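ATP-dependent DNA helicase PIF1 (Candida albicans, PDB 7OTJ) couples ATP hydrolysis to 5'-3' unwinding of DNA, probably including G-quadruplexes and forked RNA-DNA hybrids, and so probably maintains nuclear and mitochondrial genome stability. Local coordinates at residues 115-120 against 171-176. Numbering follows the deposited sequence.
Sequences HLLNKL and FESSAW
N118 and L117, neighbours on helix 114-128, meet the first turn of helix 174-179. N118 brings the polar contact. N118 OD1 accepts a hydrogen bond from A175 N at 2.8 Å, with an N-H...O angle of 156°. The donor lies nearly in line with the C=O bond of the amide. N118 CG stands anti to the carbonyl carbon (chi1 -79°), and the amide reaches across to S173 and A175. N118 OD1 also lies 3.3 Å from S173 CB. S174 N is also close to OD1, but its angle is too poor for a bond.

S173 is the N-cap of helix 174-179. S173 OG accepts from W176 N at 2.9 Å and is also hydrogen-bonded to A170 O. The S173 side chain and N118 thus each accept one backbone N-H of the same first turn.

L117 brings the apolar contact. L117 CG is anti to the backbone N (chi1 -163°) and sits 4.1 Å from A175 CB. From there L117 CD2 extends past S173 OG, at 3.5 Å, to the edge of the W176 ring. It meets W176 CE3 near the ring plane. One face of the indole lies against F171 CA, and F22 meets the ring edge-to-face.

Helix 114-128 follows strand 103-107, and helix 174-179 leads into 182-186, an outermost strand of the same six-stranded parallel sheet. The W176 side chain is about 14 Å from the bound tetrafluoroaluminate. First-turn N-H groups have no helix carbonyl one turn back. Here N118 OD1 serves A175 N from outside the helix, beside a leucine-alanine-tryptophan apolar patch.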
loop_
_atom_site.group_PDB
_atom_site.type_symbol
_atom_site.label_atom_id
_atom_site.label_comp_id
_atom_site.label_asym_id
_atom_site.label_seq_id
_atom_site.Cartn_x
_atom_site.Cartn_y
_atom_site.Cartn_z
ATOM N N HIS A 115 -8.784 -17.322 -0.764
ATOM C CA HIS A 115 -8.046 -18.477 -1.259
ATOM C C HIS A 115 -6.563 -18.332 -0.960
ATOM O O HIS A 115 -5.892 -19.315 -0.622
ATOM C CB HIS A 115 -8.275 -18.663 -2.757
ATOM C CG HIS A 115 -9.704 -18.915 -3.116
ATOM N ND1 HIS A 115 -10.400 -20.019 -2.671
ATOM C CD2 HIS A 115 -10.570 -18.206 -3.879
ATOM C CE1 HIS A 115 -11.632 -19.980 -3.146
ATOM N NE2 HIS A 115 -11.761 -18.889 -3.881
ATOM N N LEU A 116 -6.036 -17.108 -1.051
ATOM C CA LEU A 116 -4.653 -16.893 -0.646
ATOM C C LEU A 116 -4.479 -17.196 0.834
ATOM O O LEU A 116 -3.495 -17.828 1.238
ATOM C CB LEU A 116 -4.237 -15.454 -0.943
ATOM C CG LEU A 116 -2.759 -15.148 -0.727
ATOM C CD1 LEU A 116 -1.923 -15.741 -1.850
ATOM C CD2 LEU A 116 -2.537 -13.650 -0.612
ATOM N N LEU A 117 -5.444 -16.777 1.653
ATOM C CA LEU A 117 -5.344 -16.979 3.091
ATOM C C LEU A 117 -5.378 -18.461 3.452
ATOM O O LEU A 117 -4.718 -18.884 4.407
ATOM C CB LEU A 117 -6.462 -16.215 3.795
ATOM C CG LEU A 117 -6.233 -16.011 5.289
ATOM C CD1 LEU A 117 -5.045 -15.075 5.527
ATOM C CD2 LEU A 117 -7.499 -15.505 5.970
ATOM N N ASN A 118 -6.156 -19.258 2.708
ATOM C CA ASN A 118 -6.205 -20.700 2.944
ATOM C C ASN A 118 -4.879 -21.370 2.600
ATOM O O ASN A 118 -4.450 -22.302 3.295
ATOM C CB ASN A 118 -7.343 -21.327 2.137
ATOM C CG ASN A 118 -8.706 -21.116 2.781
ATOM O OD1 ASN A 118 -8.806 -20.893 3.985
ATOM N ND2 ASN A 118 -9.766 -21.203 1.979
ATOM N N LYS A 119 -4.214 -20.909 1.538
ATOM C CA LYS A 119 -2.879 -21.409 1.224
ATOM C C LYS A 119 -1.890 -21.031 2.317
ATOM O O LYS A 119 -1.111 -21.868 2.783
ATOM C CB LYS A 119 -2.409 -20.869 -0.128
ATOM C CG LYS A 119 -3.240 -21.318 -1.319
ATOM C CD LYS A 119 -2.683 -20.765 -2.622
ATOM C CE LYS A 119 -3.295 -21.463 -3.820
ATOM N NZ LYS A 119 -2.713 -20.968 -5.095
ATOM N N LEU A 120 -1.913 -19.767 2.746
ATOM C CA LEU A 120 -1.034 -19.346 3.831
ATOM C C LEU A 120 -1.264 -20.191 5.075
ATOM O O LEU A 120 -0.308 -20.547 5.774
ATOM C CB LEU A 120 -1.255 -17.867 4.141
ATOM C CG LEU A 120 -0.760 -16.898 3.064
ATOM C CD1 LEU A 120 -1.297 -15.491 3.294
ATOM C CD2 LEU A 120 0.759 -16.901 3.024
ATOM N N PHE A 171 -13.011 -13.184 5.085
ATOM C CA PHE A 171 -13.871 -13.699 6.145
ATOM C C PHE A 171 -14.654 -14.941 5.742
ATOM O O PHE A 171 -15.349 -15.512 6.590
ATOM C CB PHE A 171 -14.838 -12.616 6.632
ATOM C CG PHE A 171 -15.687 -11.998 5.544
ATOM C CD1 PHE A 171 -16.822 -12.641 5.072
ATOM C CD2 PHE A 171 -15.372 -10.748 5.032
ATOM C CE1 PHE A 171 -17.612 -12.057 4.085
ATOM C CE2 PHE A 171 -16.157 -10.161 4.057
ATOM C CZ PHE A 171 -17.276 -10.813 3.582
ATOM N N GLU A 172 -14.578 -15.360 4.481
ATOM C CA GLU A 172 -15.237 -16.580 4.039
ATOM C C GLU A 172 -14.326 -17.793 4.105
ATOM O O GLU A 172 -14.820 -18.925 4.074
ATOM C CB GLU A 172 -15.743 -16.432 2.601
ATOM C CG GLU A 172 -16.490 -15.144 2.298
ATOM C CD GLU A 172 -16.909 -15.062 0.842
ATOM O OE1 GLU A 172 -17.764 -15.870 0.425
ATOM O OE2 GLU A 172 -16.367 -14.208 0.109
ATOM N N SER A 173 -13.012 -17.581 4.125
ATOM C CA SER A 173 -12.075 -18.691 4.083
ATOM C C SER A 173 -12.211 -19.575 5.317
ATOM O O SER A 173 -12.533 -19.112 6.417
ATOM C CB SER A 173 -10.640 -18.177 3.962
ATOM O OG SER A 173 -10.213 -17.525 5.143
ATOM N N SER A 174 -11.938 -20.866 5.128
ATOM C CA SER A 174 -11.847 -21.756 6.275
ATOM C C SER A 174 -10.736 -21.311 7.216
ATOM O O SER A 174 -10.880 -21.423 8.438
ATOM C CB SER A 174 -11.613 -23.192 5.806
ATOM O OG SER A 174 -11.536 -24.075 6.906
ATOM N N ALA A 175 -9.655 -20.745 6.669
ATOM C CA ALA A 175 -8.567 -20.247 7.505
ATOM C C ALA A 175 -9.070 -19.188 8.472
ATOM O O ALA A 175 -8.793 -19.244 9.676
ATOM C CB ALA A 175 -7.448 -19.687 6.630
ATOM N N TRP A 176 -9.823 -18.213 7.957
ATOM C CA TRP A 176 -10.356 -17.149 8.800
ATOM C C TRP A 176 -11.200 -17.713 9.935
ATOM O O TRP A 176 -11.038 -17.325 11.098
ATOM C CB TRP A 176 -11.185 -16.194 7.943
ATOM C CG TRP A 176 -11.745 -15.021 8.663
ATOM C CD1 TRP A 176 -12.883 -14.983 9.417
ATOM C CD2 TRP A 176 -11.211 -13.693 8.675
ATOM N NE1 TRP A 176 -13.081 -13.710 9.912
ATOM C CE2 TRP A 176 -12.067 -12.902 9.467
ATOM C CE3 TRP A 176 -10.086 -13.095 8.094
ATOM C CZ2 TRP A 176 -11.831 -11.553 9.692
ATOM C CZ3 TRP A 176 -9.857 -11.752 8.319
ATOM C CH2 TRP A 176 -10.724 -10.998 9.110
#